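Local coordinates for protein transcriptional regulator, IclR family (Ruegeria sp. TM1040, PDB 3R4K) that probably regulates transcription as an IclR-family DNA-binding protein, coupling a helix-turn-helix domain to a C-terminal domain presumed to sense a small-molecule effector, at residues L140-Y145 with L211-V216; R84-E89 with R236-S241. All coordinates share one frame; numbering follows the deposited sequence.

Strand 210-219 is a worked example of a strand serving two layers, with helix 137-143 on one face and helices 79-94 and 225-245 on the other. Contact 1 seats helix 137-143 on the strand, while contact 2 joins the two helices of the far layer. The contact centres are 14 Å apart, and Leu214, on the strand of contact 1, points into contact 2. Its CD1 lies 3.5 Å from Leu87 CD2. The other methyl, CD2, reaches the seam of contact 2, 3.6 Å from Gly239 N and 3.9 Å from Val86 CG1. Both contacts belong to the GAF-like C-terminal domain, which in IclR relatives is the effector-binding one.

Contact 1. Residues L140-Y145 with L211-V216; sequences LAVLAY and LGALAV
Gly212 receives Val142 on its carbonyl group: methyl CG2 lies almost straight over the carbonyl plane, 3.6 Å from Gly212 C, and at the same 3.6 Å from Gly212 O. The approach is face-on, and the flat carbonyl group is itself the surface that the methyl meets. Val142 is turned with CG1 anti to its backbone N (chi1 173°), which leaves CG2 anti to the carbonyl carbon and directed at the strand. The CA atoms of Val142 and Gly212, 5.9 Å apart, mark the nearest backbone approach of the two segments. The strand is irregular at this point: Leu211 and Gly212 both face Ile203 in a classic beta bulge. The sheet is the six-stranded antiparallel one of a profilin-like, GAF-related domain, and helix 137-143 packs against one face of it. At Ala213 the small methyl CB faces the helix and touches two residues in succession, Val142 CG2 at 4.0 Å and Ala141 CB at 4.2 Å. These side-chain contacts are apolar and the touching residues buried; no hydrogen bond joins the segments. Ala213 pairs through its backbone with Ser101 of the neighbouring strand. Leu214 points to the opposite face, where it meets Leu235, and Val216 follows it there against Leu90 and Ile231.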
loop_
_atom_site.group_PDB
_atom_site.type_symbol
_atom_site.label_atom_id
_atom_site.label_comp_id
_atom_site.label_asym_id
_atom_site.label_seq_id
_atom_site.Cartn_x
_atom_site.Cartn_y
_atom_site.Cartn_z
ATOM N N LEU A 140 -7.230 -18.478 15.894
ATOM C CA LEU A 140 -7.258 -17.869 17.232
ATOM C C LEU A 140 -6.356 -16.634 17.278
ATOM O O LEU A 140 -6.744 -15.635 17.885
ATOM C CB LEU A 140 -6.874 -18.878 18.334
ATOM C CG LEU A 140 -7.866 -20.023 18.564
ATOM C CD1 LEU A 140 -7.199 -21.194 19.259
ATOM C CD2 LEU A 140 -9.104 -19.563 19.329
ATOM N N ALA A 141 -5.177 -16.695 16.624
ATOM C CA ALA A 141 -4.225 -15.579 16.533
ATOM C C ALA A 141 -4.877 -14.366 15.829
ATOM O O ALA A 141 -4.706 -13.245 16.289
ATOM C CB ALA A 141 -2.961 -16.010 15.786
ATOM N N VAL A 142 -5.651 -14.612 14.742
ATOM C CA VAL A 142 -6.347 -13.594 13.938
ATOM C C VAL A 142 -7.548 -13.047 14.719
ATOM O O VAL A 142 -7.745 -11.844 14.733
ATOM C CB VAL A 142 -6.756 -14.135 12.531
ATOM C CG1 VAL A 142 -7.627 -13.137 11.770
ATOM C CG2 VAL A 142 -5.530 -14.493 11.699
ATOM N N LEU A 143 -8.344 -13.919 15.353
ATOM C CA LEU A 143 -9.526 -13.540 16.140
ATOM C C LEU A 143 -9.147 -12.652 17.322
ATOM O O LEU A 143 -9.834 -11.676 17.606
ATOM C CB LEU A 143 -10.238 -14.803 16.652
ATOM C CG LEU A 143 -11.759 -14.787 16.640
ATOM C CD1 LEU A 143 -12.310 -14.390 15.267
ATOM C CD2 LEU A 143 -12.310 -16.133 17.043
ATOM N N ALA A 144 -8.032 -12.974 17.985
ATOM C CA ALA A 144 -7.562 -12.250 19.157
ATOM C C ALA A 144 -7.218 -10.776 18.862
ATOM O O ALA A 144 -7.253 -9.948 19.778
ATOM C CB ALA A 144 -6.352 -12.950 19.736
ATOM N N TYR A 145 -6.919 -10.444 17.595
ATOM C CA TYR A 145 -6.564 -9.080 17.212
ATOM C C TYR A 145 -7.534 -8.490 16.187
ATOM O O TYR A 145 -7.227 -7.480 15.542
ATOM C CB TYR A 145 -5.119 -9.049 16.719
ATOM C CG TYR A 145 -4.156 -9.307 17.855
ATOM C CD1 TYR A 145 -3.840 -8.303 18.759
ATOM C CD2 TYR A 145 -3.633 -10.578 18.082
ATOM C CE1 TYR A 145 -2.973 -8.533 19.819
ATOM C CE2 TYR A 145 -2.764 -10.822 19.144
ATOM C CZ TYR A 145 -2.429 -9.790 20.004
ATOM O OH TYR A 145 -1.548 -9.996 21.031
ATOM N N LEU A 211 -3.668 -8.960 9.429
ATOM C CA LEU A 211 -3.759 -9.433 8.027
ATOM C C LEU A 211 -4.021 -10.926 7.915
ATOM O O LEU A 211 -4.612 -11.407 6.937
ATOM C CB LEU A 211 -2.424 -9.204 7.271
ATOM C CG LEU A 211 -2.015 -7.849 6.827
ATOM C CD1 LEU A 211 -0.876 -7.981 5.891
ATOM C CD2 LEU A 211 -3.144 -7.124 6.121
ATOM N N GLY A 212 -3.413 -11.644 8.839
ATOM C CA GLY A 212 -3.417 -13.088 8.875
ATOM C C GLY A 212 -2.521 -13.600 9.974
ATOM O O GLY A 212 -2.344 -12.933 11.008
ATOM N N ALA A 213 -1.967 -14.797 9.766
ATOM C CA ALA A 213 -1.137 -15.452 10.770
ATOM C C ALA A 213 -0.086 -16.337 10.152
ATOM O O ALA A 213 -0.318 -16.959 9.106
ATOM C CB ALA A 213 -2.006 -16.285 11.712
ATOM N N LEU A 214 1.066 -16.413 10.844
ATOM C CA LEU A 214 2.202 -17.255 10.519
ATOM C C LEU A 214 2.203 -18.417 11.514
ATOM O O LEU A 214 2.128 -18.180 12.727
ATOM C CB LEU A 214 3.508 -16.442 10.565
ATOM C CG LEU A 214 4.777 -17.210 10.235
ATOM C CD1 LEU A 214 4.743 -17.733 8.824
ATOM C CD2 LEU A 214 5.995 -16.361 10.466
ATOM N N ALA A 215 2.220 -19.665 11.019
ATOM C CA ALA A 215 2.109 -20.820 11.905
ATOM C C ALA A 215 3.128 -21.902 11.658
ATOM O O ALA A 215 3.701 -21.995 10.570
ATOM C CB ALA A 215 0.719 -21.419 11.789
ATOM N N VAL A 216 3.314 -22.752 12.694
ATOM C CA VAL A 216 4.159 -23.953 12.712
ATOM C C VAL A 216 3.243 -25.120 13.081
ATOM O O VAL A 216 2.705 -25.121 14.185
ATOM C CB VAL A 216 5.374 -23.804 13.689
ATOM C CG1 VAL A 216 6.141 -25.122 13.852
ATOM C CG2 VAL A 216 6.307 -22.692 13.224
#

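Contact 2. Residues R84-E89 with R236-S241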
loop_
_atom_site.group_PDB
_atom_site.type_symbol
_atom_site.label_atom_id
_atom_site.label_comp_id
_atom_site.label_asym_id
_atom_site.label_seq_id
_atom_site.Cartn_x
_atom_site.Cartn_y
_atom_site.Cartn_z
ATOM N N ARG A 84 8.142 -16.504 1.320
ATOM C CA ARG A 84 8.948 -17.629 0.835
ATOM C C ARG A 84 10.204 -17.868 1.668
ATOM O O ARG A 84 10.389 -18.993 2.115
ATOM C CB ARG A 84 9.320 -17.508 -0.661
ATOM C CG ARG A 84 8.137 -17.363 -1.625
ATOM C CD ARG A 84 7.194 -18.559 -1.711
ATOM N NE ARG A 84 5.960 -18.189 -2.415
ATOM C CZ ARG A 84 4.856 -18.930 -2.469
ATOM N NH1 ARG A 84 4.812 -20.113 -1.870
ATOM N NH2 ARG A 84 3.784 -18.487 -3.110
ATOM N N ARG A 85 11.038 -16.836 1.912
ATOM C CA ARG A 85 12.279 -16.983 2.684
ATOM C C ARG A 85 11.996 -17.214 4.178
ATOM O O ARG A 85 12.687 -18.011 4.812
ATOM C CB ARG A 85 13.187 -15.760 2.491
ATOM C CG ARG A 85 14.521 -15.853 3.219
ATOM C CD ARG A 85 15.306 -14.557 3.136
ATOM N NE ARG A 85 16.413 -14.527 4.094
ATOM C CZ ARG A 85 17.673 -14.217 3.790
ATOM N NH1 ARG A 85 18.011 -13.918 2.538
ATOM N NH2 ARG A 85 18.606 -14.211 4.734
ATOM N N VAL A 86 10.984 -16.529 4.725
ATOM C CA VAL A 86 10.578 -16.628 6.130
ATOM C C VAL A 86 10.133 -18.053 6.449
ATOM O O VAL A 86 10.642 -18.647 7.408
ATOM C CB VAL A 86 9.463 -15.590 6.438
ATOM C CG1 VAL A 86 8.850 -15.807 7.829
ATOM C CG2 VAL A 86 10.011 -14.177 6.303
ATOM N N LEU A 87 9.213 -18.601 5.625
ATOM C CA LEU A 87 8.661 -19.936 5.786
ATOM C C LEU A 87 9.758 -21.001 5.679
ATOM O O LEU A 87 9.809 -21.887 6.545
ATOM C CB LEU A 87 7.524 -20.193 4.766
ATOM C CG LEU A 87 6.210 -19.424 5.000
ATOM C CD1 LEU A 87 5.320 -19.505 3.780
ATOM C CD2 LEU A 87 5.469 -19.966 6.181
ATOM N N ARG A 88 10.636 -20.898 4.650
ATOM C CA ARG A 88 11.791 -21.771 4.401
ATOM C C ARG A 88 12.695 -21.851 5.631
ATOM O O ARG A 88 13.033 -22.953 6.083
ATOM C CB ARG A 88 12.610 -21.204 3.220
ATOM C CG ARG A 88 13.273 -22.216 2.296
ATOM C CD ARG A 88 14.273 -21.537 1.366
ATOM N NE ARG A 88 13.664 -20.548 0.462
ATOM C CZ ARG A 88 14.042 -19.272 0.376
ATOM N NH1 ARG A 88 15.017 -18.807 1.148
ATOM N NH2 ARG A 88 13.445 -18.454 -0.484
ATOM N N GLU A 89 13.084 -20.672 6.171
ATOM C CA GLU A 89 13.977 -20.550 7.323
ATOM C C GLU A 89 13.339 -21.082 8.594
ATOM O O GLU A 89 13.994 -21.829 9.310
ATOM C CB GLU A 89 14.440 -19.103 7.511
ATOM C CG GLU A 89 15.495 -18.687 6.498
ATOM C CD GLU A 89 15.957 -17.247 6.532
ATOM O OE1 GLU A 89 15.332 -16.413 7.230
ATOM O OE2 GLU A 89 16.958 -16.958 5.840
ATOM N N ARG A 236 8.008 -16.339 16.854
ATOM C CA ARG A 236 7.860 -14.914 17.211
ATOM C C ARG A 236 8.785 -14.042 16.369
ATOM O O ARG A 236 8.335 -13.046 15.804
ATOM C CB ARG A 236 8.133 -14.675 18.700
ATOM C CG ARG A 236 7.007 -15.144 19.606
ATOM C CD ARG A 236 7.311 -14.776 21.050
ATOM N NE ARG A 236 6.560 -15.571 22.030
ATOM C CZ ARG A 236 5.349 -15.258 22.478
ATOM N NH1 ARG A 236 4.719 -14.182 22.015
ATOM N NH2 ARG A 236 4.754 -16.018 23.383
ATOM N N ALA A 237 10.058 -14.466 16.233
ATOM C CA ALA A 237 11.087 -13.790 15.446
ATOM C C ALA A 237 10.713 -13.762 13.957
ATOM O O ALA A 237 10.777 -12.697 13.339
ATOM C CB ALA A 237 12.434 -14.477 15.647
ATOM N N ALA A 238 10.278 -14.913 13.400
ATOM C CA ALA A 238 9.876 -15.032 11.994
ATOM C C ALA A 238 8.658 -14.159 11.684
ATOM O O ALA A 238 8.616 -13.529 10.630
ATOM C CB ALA A 238 9.595 -16.475 11.646
ATOM N N GLY A 239 7.705 -14.099 12.617
ATOM C CA GLY A 239 6.518 -13.256 12.502
ATOM C C GLY A 239 6.853 -11.772 12.388
ATOM O O GLY A 239 6.311 -11.079 11.521
ATOM N N LEU A 240 7.781 -11.288 13.238
ATOM C CA LEU A 240 8.251 -9.898 13.253
ATOM C C LEU A 240 9.034 -9.587 11.979
ATOM O O LEU A 240 8.838 -8.524 11.385
ATOM C CB LEU A 240 9.104 -9.597 14.494
ATOM C CG LEU A 240 8.379 -9.635 15.853
ATOM C CD1 LEU A 240 9.372 -9.801 16.972
ATOM C CD2 LEU A 240 7.468 -8.411 16.069
ATOM N N SER A 241 9.878 -10.530 11.537
ATOM C CA SER A 241 10.641 -10.441 10.296
ATOM C C SER A 241 9.712 -10.291 9.056
ATOM O O SER A 241 9.999 -9.482 8.173
ATOM C CB SER A 241 11.519 -11.673 10.149
ATOM O OG SER A 241 12.137 -11.733 8.877
#
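Val86 and Ala238 bring two roughly antiparallel helical segments to their closest backbone approach, with their CA atoms 6.1 Å apart. The pairing illustrates how an alanine lets helices lie near one another, since Ala238 presents no more than a methyl to its partner: 79-94 and 225-245 pack side by side on one face of the antiparallel sheet in the GAF-like domain. Val86 alone makes the contact from 84-89, spreading its two methyls over successive turns of the partner. With chi1 at 171°, CG1 lies beside the carbonyl carbon of the valine and CG2 beside its backbone N. CG1 packs 3.9 Å from Ala238 CB. The same methyl comes 3.6 Å from Ala238 O, above the carbonyl plane and well to the side of the C=O bond, so the oxygen is met by a hydrocarbon and not by a donor from this segment. CG2 turns to the next turn of the partner helix, where it lies 4.1 Å from Ser241 OG. That hydroxyl marks the more polar margin of an interface that is only partly buried. Together the contacts bury 111 Å² between the segments, with no hydrogen bond crossing from one to the other. Beneath, Val86, Leu87 and Ala238 all rest on Leu214 of strand 210-219. Leu87 points away from 236-241 and also packs on Ser112 and Ala114 of strand 107-114, while Arg236 reaches out to hydrogen-bond the carbonyl oxygen of Thr183 through NH1. On the exposed side of the first helix, a salt bridge spans one turn, Arg85 NE standing 3.0 Å from Glu89 OE2.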